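Local coordinates for centrosomal protein 120 (Oreochromis niloticus, PDB 6EWH) that is a centrosomal protein, here its second C2 domain carrying a point substitution, that probably acts in centriole and basal-body assembly and so in the formation of cilia, at residues A[52-66]-A[110-122]. The protein carries 1 engineered substitution. Numbering follows the deposited sequence.
Sequences KLSAEGSEFFFYYSL and LQIHLCCGNHSLG
The F61 ring is laid over C115: the CB of C115 sits 3.5 Å from F61 CZ, on one ring face and offset toward the rim, a CH-pi contact, while the carbonyl oxygen of G117 lies at the ring edge. Chi1 of 61° places the phenyl group between its own backbone N and carbonyl carbon, folding it across the neighbouring strand. Beside it, Y63 and H113 run side by side in the same direction, with CD2 of H113 at the edge of the tyrosine ring. The imidazole is fixed by a nearly straight hydrogen bond of 2.7 Å between H113 ND1 and S120 OG, which lies in the ring plane, and the Y63 hydroxyl bonds to D70. On the other sheet face, F60 meets CD1 of L121 at its ring edge and C116 SG obliquely, at 4.5 Å from the ring centroid to the sulfur. F62 crosses L114 at a slant, its CE1 3.8 Å from L114 CD1, and meets F84 edge-to-face. Further along, Y64 lies alongside I112, whose CG1 packs against the tyrosine CB and ring.

Four backbone hydrogen bonds join F61 to C115 and Y63 to H113, the straightest running 2.8 Å from H113 N to Y63 O. Past Y64 the strands separate, and two waters bridge S65 and Q111, each linking a backbone N of one residue to the backbone O of the other. Residues 110-116 turn back through a type II' turn from C116 to H119, and L121 and G122 opposite L114 form a classic beta bulge. F62, Y64, L110 and I112 reach strands 29-41 and 171-180 of the second sheet, consistent with the two-sheet beta sandwich of a C2 domain, in which 60-66 and 110-116 are the central antiparallel pair of the four-stranded sheet.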
loop_
_atom_site.group_PDB
_atom_site.type_symbol
_atom_site.label_atom_id
_atom_site.label_comp_id
_atom_site.label_asym_id
_atom_site.label_seq_id
_atom_site.Cartn_x
_atom_site.Cartn_y
_atom_site.Cartn_z
ATOM N N LYS A 52 1.366 26.623 2.506
ATOM C CA LYS A 52 1.921 25.462 3.194
ATOM C C LYS A 52 2.921 24.715 2.319
ATOM O O LYS A 52 3.884 24.137 2.837
ATOM C CB LYS A 52 0.810 24.526 3.672
ATOM C CG LYS A 52 1.339 23.318 4.451
ATOM C CD LYS A 52 0.216 22.441 4.981
ATOM C CE LYS A 52 0.733 21.063 5.392
ATOM N NZ LYS A 52 1.802 21.133 6.431
ATOM N N LEU A 53 2.715 24.715 0.999
ATOM C CA LEU A 53 3.689 24.095 0.106
ATOM C C LEU A 53 5.035 24.806 0.167
ATOM O O LEU A 53 6.082 24.172 -0.011
ATOM C CB LEU A 53 3.168 24.112 -1.329
ATOM C CG LEU A 53 1.738 23.642 -1.572
ATOM C CD1 LEU A 53 1.381 23.789 -3.048
ATOM C CD2 LEU A 53 1.573 22.210 -1.106
ATOM N N SER A 54 5.025 26.118 0.418
ATOM C CA SER A 54 6.248 26.911 0.440
ATOM C C SER A 54 7.042 26.756 1.731
ATOM O O SER A 54 8.251 27.012 1.732
ATOM C CB SER A 54 5.911 28.389 0.230
ATOM O OG SER A 54 7.059 29.198 0.403
ATOM N N ALA A 55 6.398 26.369 2.829
ATOM C CA ALA A 55 7.124 26.139 4.068
ATOM C C ALA A 55 7.981 24.885 3.942
ATOM O O ALA A 55 7.648 23.950 3.212
ATOM C CB ALA A 55 6.146 25.987 5.234
ATOM N N GLU A 56 9.111 24.878 4.650
ATOM C CA GLU A 56 9.974 23.703 4.627
ATOM C C GLU A 56 9.512 22.620 5.593
ATOM O O GLU A 56 9.873 21.449 5.413
ATOM C CB GLU A 56 11.430 24.090 4.883
ATOM C CG GLU A 56 11.939 25.229 4.002
ATOM C CD GLU A 56 12.060 24.865 2.526
ATOM O OE1 GLU A 56 11.062 24.430 1.911
ATOM O OE2 GLU A 56 13.170 25.026 1.974
ATOM N N GLY A 57 8.704 22.979 6.593
ATOM C CA GLY A 57 8.038 21.995 7.424
ATOM C C GLY A 57 7.153 21.093 6.591
ATOM O O GLY A 57 6.734 20.023 7.041
ATOM N N SER A 58 6.855 21.533 5.367
ATOM C CA SER A 58 6.219 20.679 4.376
ATOM C C SER A 58 7.177 19.558 3.991
ATOM O O SER A 58 8.012 19.700 3.089
ATOM C CB SER A 58 5.788 21.485 3.150
ATOM O OG SER A 58 6.911 21.900 2.397
ATOM N N GLU A 59 7.075 18.450 4.713
ATOM C CA GLU A 59 7.792 17.220 4.416
ATOM C C GLU A 59 6.744 16.117 4.407
ATOM O O GLU A 59 6.044 15.921 5.402
ATOM C CB GLU A 59 8.843 16.972 5.495
ATOM C CG GLU A 59 9.534 15.645 5.420
ATOM C CD GLU A 59 10.834 15.632 6.207
ATOM O OE1 GLU A 59 11.783 16.332 5.792
ATOM O OE2 GLU A 59 10.906 14.934 7.240
ATOM N N PHE A 60 6.606 15.430 3.279
ATOM C CA PHE A 60 5.479 14.538 3.050
ATOM C C PHE A 60 5.988 13.113 2.891
ATOM O O PHE A 60 7.119 12.885 2.456
ATOM C CB PHE A 60 4.685 14.971 1.802
ATOM C CG PHE A 60 4.276 16.419 1.827
ATOM C CD1 PHE A 60 3.069 16.800 2.405
ATOM C CD2 PHE A 60 5.092 17.396 1.285
ATOM C CE1 PHE A 60 2.688 18.138 2.436
ATOM C CE2 PHE A 60 4.713 18.739 1.318
ATOM C CZ PHE A 60 3.507 19.100 1.892
ATOM N N PHE A 61 5.156 12.147 3.274
ATOM C CA PHE A 61 5.541 10.748 3.168
ATOM C C PHE A 61 4.266 9.919 3.153
ATOM O O PHE A 61 3.179 10.410 3.473
ATOM C CB PHE A 61 6.446 10.316 4.331
ATOM C CG PHE A 61 5.801 10.458 5.686
ATOM C CD1 PHE A 61 5.843 11.671 6.361
ATOM C CD2 PHE A 61 5.148 9.383 6.272
ATOM C CE1 PHE A 61 5.236 11.813 7.606
ATOM C CE2 PHE A 61 4.537 9.516 7.517
ATOM C CZ PHE A 61 4.581 10.734 8.178
ATOM N N PHE A 62 4.406 8.660 2.767
ATOM C CA PHE A 62 3.279 7.735 2.794
ATOM C C PHE A 62 3.366 6.808 3.994
ATOM O O PHE A 62 4.454 6.387 4.404
ATOM C CB PHE A 62 3.187 6.932 1.492
ATOM C CG PHE A 62 3.027 7.809 0.287
ATOM C CD1 PHE A 62 1.794 8.366 -0.022
ATOM C CD2 PHE A 62 4.124 8.121 -0.502
ATOM C CE1 PHE A 62 1.655 9.209 -1.117
ATOM C CE2 PHE A 62 3.993 8.959 -1.596
ATOM C CZ PHE A 62 2.758 9.504 -1.907
ATOM N N TYR A 63 2.197 6.496 4.559
ATOM C CA TYR A 63 2.089 5.570 5.672
ATOM C C TYR A 63 1.065 4.499 5.344
ATOM O O TYR A 63 -0.002 4.795 4.792
ATOM C CB TYR A 63 1.644 6.280 6.972
ATOM C CG TYR A 63 1.111 5.291 7.977
ATOM C CD1 TYR A 63 1.983 4.548 8.765
ATOM C CD2 TYR A 63 -0.259 5.051 8.100
ATOM C CE1 TYR A 63 1.520 3.608 9.660
ATOM C CE2 TYR A 63 -0.731 4.097 8.996
ATOM C CZ TYR A 63 0.165 3.388 9.774
ATOM O OH TYR A 63 -0.281 2.451 10.675
ATOM N N TYR A 64 1.365 3.258 5.720
ATOM C CA TYR A 64 0.346 2.222 5.727
ATOM C C TYR A 64 0.736 1.134 6.703
ATOM O O TYR A 64 1.903 0.998 7.081
ATOM C CB TYR A 64 0.091 1.635 4.338
ATOM C CG TYR A 64 1.322 1.146 3.618
ATOM C CD1 TYR A 64 2.056 2.011 2.823
ATOM C CD2 TYR A 64 1.724 -0.185 3.701
ATOM C CE1 TYR A 64 3.191 1.563 2.140
ATOM C CE2 TYR A 64 2.826 -0.635 3.021
ATOM C CZ TYR A 64 3.559 0.231 2.245
ATOM O OH TYR A 64 4.674 -0.210 1.574
ATOM N N SER A 65 -0.269 0.365 7.113
ATOM C CA SER A 65 -0.081 -0.796 7.964
ATOM C C SER A 65 -0.188 -2.042 7.093
ATOM O O SER A 65 -1.224 -2.269 6.463
ATOM C CB SER A 65 -1.163 -0.809 9.042
ATOM O OG SER A 65 -0.992 -1.915 9.900
ATOM N N LEU A 66 0.881 -2.836 7.049
ATOM C CA LEU A 66 0.915 -4.061 6.255
ATOM C C LEU A 66 1.010 -5.230 7.225
ATOM O O LEU A 66 2.047 -5.426 7.866
ATOM C CB LEU A 66 2.091 -4.048 5.274
ATOM C CG LEU A 66 2.232 -5.287 4.372
ATOM C CD1 LEU A 66 1.041 -5.459 3.457
ATOM C CD2 LEU A 66 3.498 -5.196 3.557
ATOM N N LEU A 110 -5.918 -2.386 2.251
ATOM C CA LEU A 110 -4.807 -1.586 2.725
ATOM C C LEU A 110 -5.176 -0.116 2.558
ATOM O O LEU A 110 -5.688 0.284 1.512
ATOM C CB LEU A 110 -3.597 -1.933 1.862
ATOM C CG LEU A 110 -2.221 -1.361 2.143
ATOM C CD1 LEU A 110 -1.679 -1.981 3.402
ATOM C CD2 LEU A 110 -1.334 -1.691 0.962
ATOM N N GLN A 111 -4.946 0.684 3.598
ATOM C CA GLN A 111 -5.205 2.118 3.538
ATOM C C GLN A 111 -3.873 2.854 3.524
ATOM O O GLN A 111 -3.151 2.890 4.524
ATOM C CB GLN A 111 -6.103 2.585 4.680
ATOM C CG GLN A 111 -7.581 2.362 4.399
ATOM C CD GLN A 111 -8.475 2.888 5.506
ATOM O OE1 GLN A 111 -8.136 2.804 6.686
ATOM N NE2 GLN A 111 -9.624 3.435 5.127
ATOM N N ILE A 112 -3.544 3.446 2.382
ATOM C CA ILE A 112 -2.282 4.172 2.239
ATOM C C ILE A 112 -2.577 5.655 2.395
ATOM O O ILE A 112 -3.419 6.203 1.676
ATOM C CB ILE A 112 -1.609 3.874 0.896
ATOM C CG1 ILE A 112 -1.309 2.374 0.785
ATOM C CG2 ILE A 112 -0.346 4.728 0.752
ATOM C CD1 ILE A 112 -0.793 1.969 -0.576
ATOM N N HIS A 113 -1.884 6.301 3.326
ATOM C CA HIS A 113 -2.117 7.697 3.665
ATOM C C HIS A 113 -0.975 8.550 3.145
ATOM O O HIS A 113 0.197 8.189 3.295
ATOM C CB HIS A 113 -2.170 7.872 5.184
ATOM C CG HIS A 113 -3.403 7.309 5.813
ATOM N ND1 HIS A 113 -4.429 8.106 6.276
ATOM C CD2 HIS A 113 -3.785 6.031 6.042
ATOM C CE1 HIS A 113 -5.386 7.341 6.770
ATOM N NE2 HIS A 113 -5.023 6.078 6.636
ATOM N N LEU A 114 -1.314 9.695 2.567
ATOM C CA LEU A 114 -0.342 10.759 2.371
ATOM C C LEU A 114 -0.329 11.601 3.639
ATOM O O LEU A 114 -1.383 12.074 4.083
ATOM C CB LEU A 114 -0.714 11.634 1.177
ATOM C CG LEU A 114 0.118 12.913 1.048
ATOM C CD1 LEU A 114 1.573 12.582 0.724
ATOM C CD2 LEU A 114 -0.477 13.888 0.000
ATOM N N CYS A 115 0.848 11.767 4.238
ATOM C CA CYS A 115 0.960 12.417 5.534
ATOM C C CYS A 115 1.900 13.607 5.473
ATOM O O CYS A 115 2.804 13.671 4.639
ATOM C CB CYS A 115 1.511 11.456 6.575
ATOM S SG CYS A 115 0.417 10.080 6.852
ATOM N N CYS A 116 1.665 14.554 6.379
ATOM C CA CYS A 116 2.617 15.617 6.678
ATOM C C CYS A 116 2.669 15.736 8.190
ATOM O O CYS A 116 1.649 16.037 8.816
ATOM C CB CYS A 116 2.173 16.938 6.056
ATOM S SG CYS A 116 3.356 18.286 6.339
ATOM N N GLY A 117 3.837 15.477 8.774
ATOM C CA GLY A 117 3.925 15.439 10.225
ATOM C C GLY A 117 2.999 14.374 10.774
ATOM O O GLY A 117 3.035 13.208 10.365
ATOM N N ASN A 118 2.129 14.774 11.698
ATOM C CA ASN A 118 1.190 13.844 12.310
ATOM C C ASN A 118 -0.209 13.933 11.708
ATOM O O ASN A 118 -1.175 13.477 12.330
ATOM C CB ASN A 118 1.161 14.034 13.826
ATOM C CG ASN A 118 2.440 13.566 14.487
ATOM O OD1 ASN A 118 2.897 12.444 14.256
ATOM N ND2 ASN A 118 3.039 14.429 15.299
ATOM N N HIS A 119 -0.338 14.485 10.508
ATOM C CA HIS A 119 -1.630 14.654 9.861
ATOM C C HIS A 119 -1.717 13.815 8.600
ATOM O O HIS A 119 -0.792 13.813 7.779
ATOM C CB HIS A 119 -1.845 16.101 9.432
ATOM C CG HIS A 119 -1.991 17.050 10.572
ATOM N ND1 HIS A 119 -0.987 17.915 10.946
ATOM C CD2 HIS A 119 -3.018 17.268 11.425
ATOM C CE1 HIS A 119 -1.391 18.629 11.979
ATOM N NE2 HIS A 119 -2.620 18.257 12.290
ATOM N N SER A 120 -2.854 13.156 8.422
ATOM C CA SER A 120 -3.184 12.523 7.157
ATOM C C SER A 120 -3.878 13.550 6.276
ATOM O O SER A 120 -4.890 14.137 6.673
ATOM C CB SER A 120 -4.086 11.308 7.367
ATOM O OG SER A 120 -4.514 10.793 6.119
ATOM N N LEU A 121 -3.323 13.776 5.095
ATOM C CA LEU A 121 -3.935 14.644 4.103
ATOM C C LEU A 121 -4.896 13.900 3.196
ATOM O O LEU A 121 -5.718 14.528 2.523
ATOM C CB LEU A 121 -2.837 15.252 3.237
ATOM C CG LEU A 121 -1.871 16.180 3.969
ATOM C CD1 LEU A 121 -0.782 16.649 3.023
ATOM C CD2 LEU A 121 -2.633 17.363 4.537
ATOM N N GLY A 122 -4.814 12.587 3.149
ATOM C CA GLY A 122 -5.689 11.840 2.281
ATOM C C GLY A 122 -5.281 10.391 2.297
ATOM O O GLY A 122 -4.159 10.070 2.703
HETATM O O HOH W 1 -3.010 1.499 6.743
HETATM O O HOH W 2 -3.561 -0.858 5.829
#